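Local coordinates for protein vaginolysin (Gardnerella vaginalis, PDB 5IMY) that is a secreted toxin of the cholesterol-dependent cytolysin family and probably binds cholesterol and lyses host cells by inserting beta strands into their membranes, at residues A[209-214]-A[266-271]; A[279-284]-A[295-300]. All blocks are in the same frame, centred on the assembly; numbering follows the deposited sequence.

Contact 1 (A[209-214]-A[266-271]); sequences TQIVNF and YVKFDT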
loop_
_atom_site.group_PDB
_atom_site.type_symbol
_atom_site.label_atom_id
_atom_site.label_comp_id
_atom_site.label_asym_id
_atom_site.label_seq_id
_atom_site.Cartn_x
_atom_site.Cartn_y
_atom_site.Cartn_z
ATOM N N THR A 209 13.417 -15.699 6.286
ATOM C CA THR A 209 13.597 -17.039 6.827
ATOM C C THR A 209 12.258 -17.755 6.909
ATOM O O THR A 209 11.241 -17.153 7.263
ATOM C CB THR A 209 14.247 -16.998 8.218
ATOM O OG1 THR A 209 15.519 -16.346 8.135
ATOM C CG2 THR A 209 14.442 -18.412 8.765
ATOM N N GLN A 210 12.273 -19.046 6.584
ATOM C CA GLN A 210 11.091 -19.893 6.650
ATOM C C GLN A 210 11.411 -21.117 7.494
ATOM O O GLN A 210 12.465 -21.735 7.316
ATOM C CB GLN A 210 10.637 -20.320 5.248
ATOM C CG GLN A 210 9.208 -20.831 5.182
ATOM C CD GLN A 210 8.189 -19.737 5.436
ATOM O OE1 GLN A 210 8.511 -18.549 5.403
ATOM N NE2 GLN A 210 6.949 -20.135 5.692
ATOM N N ILE A 211 10.507 -21.459 8.407
ATOM C CA ILE A 211 10.637 -22.637 9.260
ATOM C C ILE A 211 9.538 -23.615 8.879
ATOM O O ILE A 211 8.370 -23.229 8.756
ATOM C CB ILE A 211 10.552 -22.270 10.752
ATOM C CG1 ILE A 211 11.605 -21.213 11.107
ATOM C CG2 ILE A 211 10.717 -23.514 11.619
ATOM C CD1 ILE A 211 13.038 -21.627 10.815
ATOM N N VAL A 212 9.909 -24.879 8.694
ATOM C CA VAL A 212 8.984 -25.899 8.213
ATOM C C VAL A 212 9.232 -27.189 8.980
ATOM O O VAL A 212 10.369 -27.665 9.057
ATOM C CB VAL A 212 9.137 -26.134 6.696
ATOM C CG1 VAL A 212 8.128 -27.163 6.207
ATOM C CG2 VAL A 212 8.976 -24.823 5.940
ATOM N N ASN A 213 8.167 -27.751 9.544
ATOM C CA ASN A 213 8.212 -29.043 10.217
ATOM C C ASN A 213 7.715 -30.104 9.245
ATOM O O ASN A 213 6.573 -30.036 8.782
ATOM C CB ASN A 213 7.353 -29.020 11.484
ATOM C CG ASN A 213 7.461 -30.302 12.291
ATOM O OD1 ASN A 213 8.476 -30.997 12.247
ATOM N ND2 ASN A 213 6.408 -30.619 13.034
ATOM N N PHE A 214 8.572 -31.070 8.924
ATOM C CA PHE A 214 8.211 -32.172 8.040
ATOM C C PHE A 214 7.965 -33.424 8.868
ATOM O O PHE A 214 8.810 -33.811 9.683
ATOM C CB PHE A 214 9.308 -32.442 7.009
ATOM C CG PHE A 214 9.384 -31.418 5.921
ATOM C CD1 PHE A 214 8.520 -31.471 4.839
ATOM C CD2 PHE A 214 10.321 -30.403 5.971
ATOM C CE1 PHE A 214 8.588 -30.529 3.834
ATOM C CE2 PHE A 214 10.395 -29.459 4.970
ATOM C CZ PHE A 214 9.528 -29.521 3.898
ATOM N N TYR A 266 12.986 -30.673 11.291
ATOM C CA TYR A 266 12.750 -29.244 11.153
ATOM C C TYR A 266 13.734 -28.667 10.144
ATOM O O TYR A 266 14.923 -28.997 10.169
ATOM C CB TYR A 266 12.903 -28.531 12.498
ATOM C CG TYR A 266 11.671 -28.593 13.368
ATOM C CD1 TYR A 266 10.710 -27.595 13.310
ATOM C CD2 TYR A 266 11.468 -29.647 14.248
ATOM C CE1 TYR A 266 9.580 -27.642 14.100
ATOM C CE2 TYR A 266 10.339 -29.703 15.046
ATOM C CZ TYR A 266 9.399 -28.697 14.968
ATOM O OH TYR A 266 8.270 -28.742 15.756
ATOM N N VAL A 267 13.238 -27.800 9.265
ATOM C CA VAL A 267 14.038 -27.235 8.184
ATOM C C VAL A 267 13.924 -25.720 8.227
ATOM O O VAL A 267 12.819 -25.178 8.343
ATOM C CB VAL A 267 13.594 -27.765 6.807
ATOM C CG1 VAL A 267 14.524 -27.247 5.720
ATOM C CG2 VAL A 267 13.565 -29.286 6.806
ATOM N N LYS A 268 15.062 -25.040 8.125
ATOM C CA LYS A 268 15.119 -23.586 8.042
ATOM C C LYS A 268 15.547 -23.194 6.635
ATOM O O LYS A 268 16.657 -23.528 6.206
ATOM C CB LYS A 268 16.092 -23.014 9.074
ATOM C CG LYS A 268 16.280 -21.498 8.981
ATOM C CD LYS A 268 17.358 -20.990 9.934
ATOM C CE LYS A 268 18.754 -21.421 9.498
ATOM N NZ LYS A 268 19.811 -20.949 10.433
ATOM N N PHE A 269 14.667 -22.497 5.921
ATOM C CA PHE A 269 15.005 -21.867 4.652
ATOM C C PHE A 269 15.267 -20.391 4.902
ATOM O O PHE A 269 14.431 -19.706 5.500
ATOM C CB PHE A 269 13.874 -22.005 3.631
ATOM C CG PHE A 269 13.432 -23.416 3.386
ATOM C CD1 PHE A 269 13.900 -24.119 2.290
ATOM C CD2 PHE A 269 12.530 -24.031 4.236
ATOM C CE1 PHE A 269 13.488 -25.415 2.054
ATOM C CE2 PHE A 269 12.113 -25.326 4.005
ATOM C CZ PHE A 269 12.593 -26.019 2.912
ATOM N N ASP A 270 16.417 -19.898 4.446
ATOM C CA ASP A 270 16.669 -18.467 4.488
ATOM C C ASP A 270 17.462 -18.048 3.261
ATOM O O ASP A 270 18.189 -18.844 2.663
ATOM C CB ASP A 270 17.403 -18.040 5.775
ATOM C CG ASP A 270 18.781 -18.663 5.913
ATOM O OD1 ASP A 270 19.333 -19.147 4.906
ATOM O OD2 ASP A 270 19.322 -18.656 7.040
ATOM N N THR A 271 17.298 -16.782 2.889
ATOM C CA THR A 271 18.027 -16.195 1.779
ATOM C C THR A 271 18.275 -14.730 2.095
ATOM O O THR A 271 17.563 -14.120 2.898
ATOM C CB THR A 271 17.260 -16.323 0.455
ATOM O OG1 THR A 271 18.056 -15.794 -0.614
ATOM C CG2 THR A 271 15.937 -15.559 0.518
#
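Gln210 pairs with Phe269, and Val212 with Val267, through two antiparallel hydrogen-bonded pairs. In the first, Gln210 N donates to Phe269 O, modelled at 2.5 Å, so short that the exact length is doubtful. Phe269 N returns a bond to Gln210 O at 2.7 Å. In the second, Val212 N reaches Val267 O at 2.9 Å, and Val267 N donates to Val212 O. These carbonyls also receive CA-H contacts; that of Phe269 O with Thr209 CA is 3.1 Å. The alternate residues turn their backbone groups outward. Thr209, Ile211 and Asn213 bond to Ala174, Ala172 and Asp170, and Tyr266 bonds to Val309.

On one face, the Asn213 amide lies stacked over the Tyr266 ring, with planes 6° apart. Asn213 CG is 3.7 Å from Tyr266 CZ. Thr209 CG2 and Ile211 CD1 both meet Lys268 CG. Beyond CD the lysine chain bends (chi3 70°), and its NZ is hydrogen-bonded to Leu195 O.

The other face carries Gln210 besides its apolar side chains. Val267 CG2 meets the edge of the Phe214 ring, 3.5 Å from Phe214 CD2. Val212 CG2 approaches Phe269 CE2 obliquely at 3.7 Å. Leu329 of helix 326-335 touches Phe214, Val267 and Phe269.

Strands 166-173, 208-223, 263-271 and 305-311 are neighbours in this order, consistent with the core antiparallel sheet of domain 3 in cholesterol-dependent cytolysins.

Contact 2 (A[279-284]-A[295-300]); sequences QAAVEA and TEFHRI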
loop_
_atom_site.group_PDB
_atom_site.type_symbol
_atom_site.label_atom_id
_atom_site.label_comp_id
_atom_site.label_asym_id
_atom_site.label_seq_id
_atom_site.Cartn_x
_atom_site.Cartn_y
_atom_site.Cartn_z
ATOM N N GLN A 279 8.095 -16.768 0.052
ATOM C CA GLN A 279 7.260 -17.794 0.669
ATOM C C GLN A 279 6.641 -18.706 -0.382
ATOM O O GLN A 279 6.584 -19.927 -0.198
ATOM C CB GLN A 279 6.169 -17.146 1.520
ATOM C CG GLN A 279 6.673 -16.549 2.824
ATOM C CD GLN A 279 5.586 -16.443 3.879
ATOM O OE1 GLN A 279 5.863 -16.528 5.075
ATOM N NE2 GLN A 279 4.343 -16.255 3.445
ATOM N N ALA A 280 6.167 -18.135 -1.490
ATOM C CA ALA A 280 5.580 -18.955 -2.543
ATOM C C ALA A 280 6.631 -19.818 -3.229
ATOM O O ALA A 280 6.323 -20.931 -3.671
ATOM C CB ALA A 280 4.873 -18.068 -3.567
ATOM N N ALA A 281 7.870 -19.333 -3.324
ATOM C CA ALA A 281 8.926 -20.115 -3.956
ATOM C C ALA A 281 9.291 -21.327 -3.108
ATOM O O ALA A 281 9.400 -22.446 -3.620
ATOM C CB ALA A 281 10.155 -19.238 -4.200
ATOM N N VAL A 282 9.490 -21.124 -1.805
ATOM C CA VAL A 282 9.822 -22.237 -0.920
ATOM C C VAL A 282 8.670 -23.232 -0.870
ATOM O O VAL A 282 8.868 -24.447 -0.983
ATOM C CB VAL A 282 10.183 -21.713 0.484
ATOM C CG1 VAL A 282 10.112 -22.829 1.532
ATOM C CG2 VAL A 282 11.573 -21.096 0.463
ATOM N N GLU A 283 7.445 -22.729 -0.699
ATOM C CA GLU A 283 6.288 -23.615 -0.636
ATOM C C GLU A 283 6.111 -24.375 -1.946
ATOM O O GLU A 283 5.711 -25.545 -1.943
ATOM C CB GLU A 283 5.032 -22.806 -0.305
ATOM C CG GLU A 283 3.816 -23.659 0.034
ATOM C CD GLU A 283 3.582 -23.808 1.527
ATOM O OE1 GLU A 283 4.445 -23.381 2.322
ATOM O OE2 GLU A 283 2.526 -24.360 1.908
ATOM N N ALA A 284 6.405 -23.727 -3.075
ATOM C CA ALA A 284 6.277 -24.396 -4.367
ATOM C C ALA A 284 7.295 -25.519 -4.509
ATOM O O ALA A 284 6.975 -26.592 -5.035
ATOM C CB ALA A 284 6.435 -23.382 -5.500
ATOM N N THR A 295 13.695 -19.420 -14.503
ATOM C CA THR A 295 13.779 -17.988 -14.230
ATOM C C THR A 295 13.005 -17.603 -12.970
ATOM O O THR A 295 13.612 -17.300 -11.939
ATOM C CB THR A 295 13.251 -17.159 -15.413
ATOM O OG1 THR A 295 11.833 -17.330 -15.531
ATOM C CG2 THR A 295 13.916 -17.547 -16.732
ATOM N N GLU A 296 11.670 -17.628 -13.045
ATOM C CA GLU A 296 10.785 -17.037 -12.038
ATOM C C GLU A 296 11.269 -17.252 -10.606
ATOM O O GLU A 296 12.135 -16.513 -10.125
ATOM C CB GLU A 296 9.367 -17.595 -12.208
ATOM C CG GLU A 296 8.334 -16.969 -11.272
ATOM C CD GLU A 296 6.911 -17.344 -11.637
ATOM O OE1 GLU A 296 6.601 -18.554 -11.662
ATOM O OE2 GLU A 296 6.104 -16.426 -11.904
ATOM N N PHE A 297 10.701 -18.233 -9.899
ATOM C CA PHE A 297 11.199 -18.594 -8.578
ATOM C C PHE A 297 12.589 -19.201 -8.640
ATOM O O PHE A 297 13.250 -19.309 -7.602
ATOM C CB PHE A 297 10.258 -19.594 -7.902
ATOM C CG PHE A 297 8.851 -19.100 -7.735
ATOM C CD1 PHE A 297 8.594 -17.820 -7.277
ATOM C CD2 PHE A 297 7.782 -19.927 -8.034
ATOM C CE1 PHE A 297 7.294 -17.375 -7.121
ATOM C CE2 PHE A 297 6.484 -19.488 -7.882
ATOM C CZ PHE A 297 6.239 -18.210 -7.425
ATOM N N HIS A 298 13.034 -19.603 -9.831
ATOM C CA HIS A 298 14.316 -20.279 -9.972
ATOM C C HIS A 298 15.427 -19.495 -9.291
ATOM O O HIS A 298 16.234 -20.059 -8.546
ATOM C CB HIS A 298 14.626 -20.484 -11.456
ATOM C CG HIS A 298 15.782 -21.399 -11.708
ATOM N ND1 HIS A 298 16.939 -20.983 -12.331
ATOM C CD2 HIS A 298 15.961 -22.709 -11.416
ATOM C CE1 HIS A 298 17.781 -21.998 -12.412
ATOM N NE2 HIS A 298 17.212 -23.057 -11.865
ATOM N N ARG A 299 15.468 -18.179 -9.512
ATOM C CA ARG A 299 16.582 -17.379 -9.007
ATOM C C ARG A 299 16.588 -17.316 -7.485
ATOM O O ARG A 299 17.662 -17.294 -6.874
ATOM C CB ARG A 299 16.530 -15.968 -9.596
ATOM C CG ARG A 299 16.222 -15.935 -11.083
ATOM C CD ARG A 299 16.740 -14.674 -11.751
ATOM N NE ARG A 299 16.169 -13.460 -11.172
ATOM C CZ ARG A 299 15.040 -12.884 -11.578
ATOM N NH1 ARG A 299 14.333 -13.403 -12.575
ATOM N NH2 ARG A 299 14.614 -11.779 -10.981
ATOM N N ILE A 300 15.412 -17.286 -6.857
ATOM C CA ILE A 300 15.354 -17.262 -5.399
ATOM C C ILE A 300 15.898 -18.564 -4.826
ATOM O O ILE A 300 16.608 -18.563 -3.813
ATOM C CB ILE A 300 13.913 -16.996 -4.926
ATOM C CG1 ILE A 300 13.361 -15.709 -5.552
ATOM C CG2 ILE A 300 13.850 -16.923 -3.402
ATOM C CD1 ILE A 300 14.262 -14.493 -5.403
#
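The Phe297 ring is held between Ala281 on one face and Glu296 of its own segment on the other. Ala281 CA lies over the first face, displaced toward the rim. This is a CH-pi contact, 4.2 Å from Ala281 CA to the Phe297 ring centroid and 20° off the ring normal. Ala280 O lies over the same face as Ala281 CA. On the face opposite Ala281, Glu296 CG sits over the centre, 4.0 Å above the Phe297 ring plane. Ala284 CB comes in obliquely, near Phe297 CD2. At the far end of the ring, Ala280 CB is 4.1 Å from Phe297 CZ.

Phe297 CG is anti to the carbonyl carbon and beside the backbone N (chi1 -59°). Ala281 CB packs against the base of this side chain, 3.7 Å from Phe297 CB. Ile300 CG2 reaches the same methyl group, 4.4 Å from Ala281 CB. The side-chain contacts are apolar: Phe297, with Ile300 beside it, meets Ala280, Ala281 and Ala284. The small methyl groups let the ring lie close to the helix backbone.

Glu283 takes no part in the contact with Phe297; its carboxylate makes weak hydrogen bonds to Tyr169 OH and Ser171 OG. A chain of another protein in the assembly packs on Gln279, Ala280, Glu283 and Ala284. Helix 278-286 thus has the short helix 298-301 and the turn before it on its Ala281 side, and strand 166-173 beside Glu283.

Overall arrangement
Contact 1 and contact 2 follow each other along the chain, and their centres are about 14 Å apart. Strand 263-271 leads into helix 278-286, which folds back over the sheet. Val282 joins the two contacts: its CG1 lies 3.8 Å from Phe269 CD2. Gln210 CG is a looser neighbour, 4.3 Å from Val282 CG1. Helix 278-286 therefore lies between the sheet of contact 1 and the Phe297 segment of contact 2. By family analogy, the helical region between strands 263-271 and 305-311 probably corresponds to one of the two transmembrane hairpins, still folded as helices here. Contact 1 would then belong to the sheet that these hairpins extend.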